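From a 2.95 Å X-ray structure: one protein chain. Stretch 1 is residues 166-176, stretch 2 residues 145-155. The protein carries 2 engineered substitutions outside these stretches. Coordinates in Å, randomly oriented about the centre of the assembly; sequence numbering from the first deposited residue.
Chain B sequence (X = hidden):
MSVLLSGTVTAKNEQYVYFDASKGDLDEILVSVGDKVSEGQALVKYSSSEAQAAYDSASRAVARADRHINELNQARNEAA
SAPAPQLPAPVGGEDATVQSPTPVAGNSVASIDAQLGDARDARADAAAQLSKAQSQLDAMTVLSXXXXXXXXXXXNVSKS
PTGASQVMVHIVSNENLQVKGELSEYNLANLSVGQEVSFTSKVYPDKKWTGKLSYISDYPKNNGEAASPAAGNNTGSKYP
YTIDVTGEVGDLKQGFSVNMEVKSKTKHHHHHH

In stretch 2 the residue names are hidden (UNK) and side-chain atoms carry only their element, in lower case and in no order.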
# COMPACT_ATOMS: atom_id res chain seq x y z
N GLN B 166 -12.94 5.30 -0.73
CA GLN B 166 -14.28 4.83 -1.09
C GLN B 166 -15.31 5.65 -0.33
O GLN B 166 -15.59 5.38 0.84
CB GLN B 166 -14.43 3.34 -0.81
CG GLN B 166 -13.39 2.47 -1.48
CD GLN B 166 -14.00 1.28 -2.21
OE1 GLN B 166 -13.92 0.15 -1.74
NE2 GLN B 166 -14.61 1.54 -3.36
N VAL B 167 -15.88 6.66 -0.99
CA VAL B 167 -16.96 7.44 -0.38
C VAL B 167 -18.18 6.55 -0.25
O VAL B 167 -18.72 6.06 -1.25
CB VAL B 167 -17.29 8.68 -1.22
CG1 VAL B 167 -18.47 9.43 -0.61
CG2 VAL B 167 -16.07 9.58 -1.37
N MSE B 168 -18.63 6.33 0.98
CA MSE B 168 -19.81 5.51 1.19
C MSE B 168 -21.06 6.35 1.37
O MSE B 168 -22.12 6.01 0.84
CB MSE B 168 -19.62 4.57 2.37
CG MSE B 168 -19.36 3.13 1.96
SE MSE B 168 -19.86 1.89 3.36
CE MSE B 168 -18.83 2.69 4.79
N VAL B 169 -20.96 7.46 2.10
CA VAL B 169 -22.11 8.36 2.24
C VAL B 169 -21.64 9.80 2.25
O VAL B 169 -20.69 10.14 2.97
CB VAL B 169 -22.95 8.04 3.50
CG1 VAL B 169 -23.87 9.19 3.85
CG2 VAL B 169 -23.76 6.79 3.28
N HIS B 170 -22.30 10.64 1.46
CA HIS B 170 -22.00 12.06 1.37
C HIS B 170 -23.26 12.86 1.67
O HIS B 170 -24.29 12.66 1.01
CB HIS B 170 -21.46 12.43 -0.01
CG HIS B 170 -21.02 13.85 -0.13
ND1 HIS B 170 -20.81 14.47 -1.35
CD2 HIS B 170 -20.75 14.79 0.81
CE1 HIS B 170 -20.43 15.72 -1.15
NE2 HIS B 170 -20.38 15.94 0.15
N ILE B 171 -23.17 13.74 2.67
CA ILE B 171 -24.28 14.55 3.13
C ILE B 171 -23.81 16.00 3.19
O ILE B 171 -22.63 16.27 3.41
CB ILE B 171 -24.81 14.08 4.52
CG1 ILE B 171 -23.86 14.48 5.65
CG2 ILE B 171 -25.00 12.58 4.54
CD1 ILE B 171 -24.10 15.90 6.15
N VAL B 172 -24.74 16.93 3.00
CA VAL B 172 -24.37 18.34 2.99
C VAL B 172 -25.60 19.18 3.32
O VAL B 172 -26.70 18.91 2.85
CB VAL B 172 -23.75 18.75 1.63
CG1 VAL B 172 -24.61 18.27 0.49
CG2 VAL B 172 -23.58 20.23 1.56
N SER B 173 -25.39 20.21 4.15
CA SER B 173 -26.47 21.08 4.58
C SER B 173 -26.89 22.00 3.44
O SER B 173 -26.06 22.71 2.86
CB SER B 173 -26.03 21.91 5.78
OG SER B 173 -27.05 22.83 6.17
N ASN B 174 -28.18 21.99 3.12
CA ASN B 174 -28.75 22.93 2.17
C ASN B 174 -29.24 24.20 2.85
O ASN B 174 -29.89 25.03 2.20
CB ASN B 174 -29.89 22.28 1.38
CG ASN B 174 -30.09 22.92 0.01
OD1 ASN B 174 -29.40 23.87 -0.35
ND2 ASN B 174 -31.05 22.40 -0.75
N GLU B 175 -28.96 24.36 4.13
CA GLU B 175 -29.10 25.64 4.82
C GLU B 175 -27.72 26.28 4.94
O GLU B 175 -26.70 25.68 4.59
CB GLU B 175 -29.75 25.45 6.19
CG GLU B 175 -30.96 24.52 6.20
CD GLU B 175 -30.63 23.13 6.71
OE1 GLU B 175 -31.44 22.58 7.49
OE2 GLU B 175 -29.58 22.58 6.32
N ASN B 176 -27.69 27.51 5.45
CA ASN B 176 -26.47 28.30 5.59
C ASN B 176 -25.62 28.23 4.32
O ASN B 176 -24.46 27.84 4.33
CB ASN B 176 -25.65 27.86 6.80
CG ASN B 176 -26.50 27.58 8.02
OD1 ASN B 176 -27.66 28.00 8.09
ND2 ASN B 176 -25.93 26.87 8.98
N UNK B 145 -22.46 14.86 11.50
CA UNK B 145 -21.88 16.00 12.18
C UNK B 145 -22.68 17.29 11.99
O UNK B 145 -22.23 18.35 12.44
o UNK B 145 -20.33 15.94 10.33
c UNK B 145 -19.49 15.32 12.49
c UNK B 145 -20.44 16.22 11.72
N UNK B 146 -23.86 17.21 11.38
CA UNK B 146 -24.57 18.43 11.04
C UNK B 146 -25.99 18.11 10.61
O UNK B 146 -26.29 16.99 10.19
c UNK B 146 -23.85 19.19 9.92
c UNK B 146 -23.98 19.30 7.39
c UNK B 146 -22.38 17.73 8.50
c UNK B 146 -23.73 18.41 8.61
N UNK B 147 -26.86 19.11 10.73
CA UNK B 147 -28.11 19.10 9.99
C UNK B 147 -27.80 19.17 8.50
O UNK B 147 -27.07 20.05 8.05
c UNK B 147 -29.05 20.69 12.88
c UNK B 147 -29.76 20.10 11.68
o UNK B 147 -27.90 20.29 13.15
c UNK B 147 -28.98 20.29 10.39
o UNK B 147 -29.65 21.56 13.55
N UNK B 148 -28.34 18.23 7.74
CA UNK B 148 -28.02 18.22 6.33
C UNK B 148 -28.89 17.27 5.55
O UNK B 148 -29.78 16.61 6.10
N UNK B 149 -28.62 17.21 4.25
CA UNK B 149 -29.30 16.34 3.32
C UNK B 149 -28.28 15.42 2.67
O UNK B 149 -27.22 15.87 2.22
c UNK B 149 -30.84 16.23 1.32
o UNK B 149 -30.92 18.08 2.86
c UNK B 149 -30.04 17.15 2.24
N UNK B 150 -28.58 14.12 2.65
CA UNK B 150 -27.64 13.14 2.11
C UNK B 150 -27.71 13.18 0.59
O UNK B 150 -28.80 13.10 -0.00
c UNK B 150 -29.06 11.03 1.97
c UNK B 150 -28.22 11.81 4.17
c UNK B 150 -27.93 11.73 2.68
N UNK B 151 -26.56 13.39 -0.05
CA UNK B 151 -26.52 13.55 -1.50
C UNK B 151 -25.94 12.34 -2.21
O UNK B 151 -26.01 12.30 -3.45
c UNK B 151 -26.42 16.04 -1.34
c UNK B 151 -25.75 14.82 -1.91
c UNK B 151 -24.28 14.73 -1.48
N UNK B 152 -25.37 11.38 -1.50
CA UNK B 152 -24.90 10.18 -2.19
C UNK B 152 -24.75 9.03 -1.20
O UNK B 152 -24.20 9.22 -0.12
c UNK B 152 -22.94 9.24 -3.53
c UNK B 152 -23.58 10.46 -2.91
o UNK B 152 -20.94 10.51 -3.49
c UNK B 152 -21.52 9.50 -3.96
o UNK B 152 -20.98 8.73 -4.77
N UNK B 153 -25.27 7.86 -1.58
CA UNK B 153 -25.05 6.63 -0.82
C UNK B 153 -24.49 5.58 -1.78
O UNK B 153 -24.83 5.58 -2.97
c UNK B 153 -26.35 6.14 -0.13
c UNK B 153 -27.07 7.28 0.56
c UNK B 153 -27.27 5.44 -1.12
N UNK B 154 -23.63 4.71 -1.26
CA UNK B 154 -22.94 3.74 -2.11
C UNK B 154 -22.55 2.54 -1.25
O UNK B 154 -21.65 2.65 -0.41
o UNK B 154 -21.44 2.31 -3.96
n UNK B 154 -19.90 3.91 -4.29
c UNK B 154 -21.71 4.37 -2.76
c UNK B 154 -21.00 3.44 -3.72
N UNK B 155 -23.23 1.41 -1.46
CA UNK B 155 -23.00 0.20 -0.67
C UNK B 155 -22.16 -0.82 -1.43
O UNK B 155 -22.23 -2.02 -1.14
c UNK B 155 -24.34 -0.43 -0.27
o UNK B 155 -25.18 0.52 0.35

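Position 145 carries one carbon bearing an oxygen and a second carbon, the beta-branched hydroxyl pattern of threonine. Thr-145 is exposed and makes no contact with stretch 1, so a small polar residue sits there comfortably.

Position 146 has four carbons, forked at the second, and its CA-to-CB bond points toward stretch 1. One tip lies 3.4 Å from Ile-171 CD1 and the other 3.6 Å from Ser-173 N. The fork beyond CB defines Leu-146, whose branched end fills a buried, largely apolar space.

At 147 three carbons end in two oxygens: Glu-147. Its carboxylate leads away from stretch 1 into the exposed surroundings that suit a charge, while its backbone O lies 3.1 Å from Ser-173 CB.

Position 148 has no side-chain atoms and is Gly-148. Its CA approaches Ser-173 CA to 3.7 Å, and an ideal CB would lie 3.1 Å from Ile-171 CD1 and 3.2 Å from Val-172 C. Glycine lets the backbones come this close.

Position 149 again shows one carbon bearing an oxygen and a carbon, hence Thr-149. Its backbone pairs with Val-172: Thr-149 N donates to Val-172 O at 2.9 Å, and Val-172 N donates to Thr-149 O at 2.8 Å. Beta branching suits the extended strand, and the partly exposed site tolerates a hydroxyl.

Position 150 has three carbons, one carrying the other two, which makes it Val-150. Its CG1 packs 3.3 Å from Ile-171 CG2, both side chains lying on the same face of the sheet, where a compact apolar group fits the buried setting.

At 151 the same three-carbon fork recurs, with one methyl 3.4 Å from Val-172 CG1 and the other over a face of the His-170 ring, 3.8 Å from its centroid. This is Val-151; its CG2 makes the CH-pi contact, so its two methyls serve two neighbours.

Position 152 has three carbons ending in two oxygens, Glu-152. Its extended chain runs along the face bearing His-170, with OE2 3.9 Å from Val-167 CG1. Partial exposure accommodates the carboxylate while its aliphatic part remains beside stretch 1.

Position 153 is another three-carbon fork, Val-153, whose CG1 lies 4.3 Å from Val-169 CG2 in a looser apolar pairing.

Position 154 has two carbons, the second carrying oxygen and nitrogen: Asn-154. Its CB is 3.8 Å from Val-167 O, and its amide OD1 bonds to a residue flanking the stretches. Its backbone N makes a weak hydrogen bond to Met-168 O at 2.9 Å.

Position 155, one carbon then one oxygen, is Ser-155, exposed and free of contact.

The contact is an antiparallel strand pairing interrupted by a beta bulge. There His-170 O accepts from both Val-151 N (2.6 Å) and Glu-152 N (3.0 Å), while His-170 N donates to Glu-152 O at 2.9 Å. Backbone bonds set the register, and the apolar side chains reinforce it.

Stretch 2 (145-155) TLEGTVVEVNS
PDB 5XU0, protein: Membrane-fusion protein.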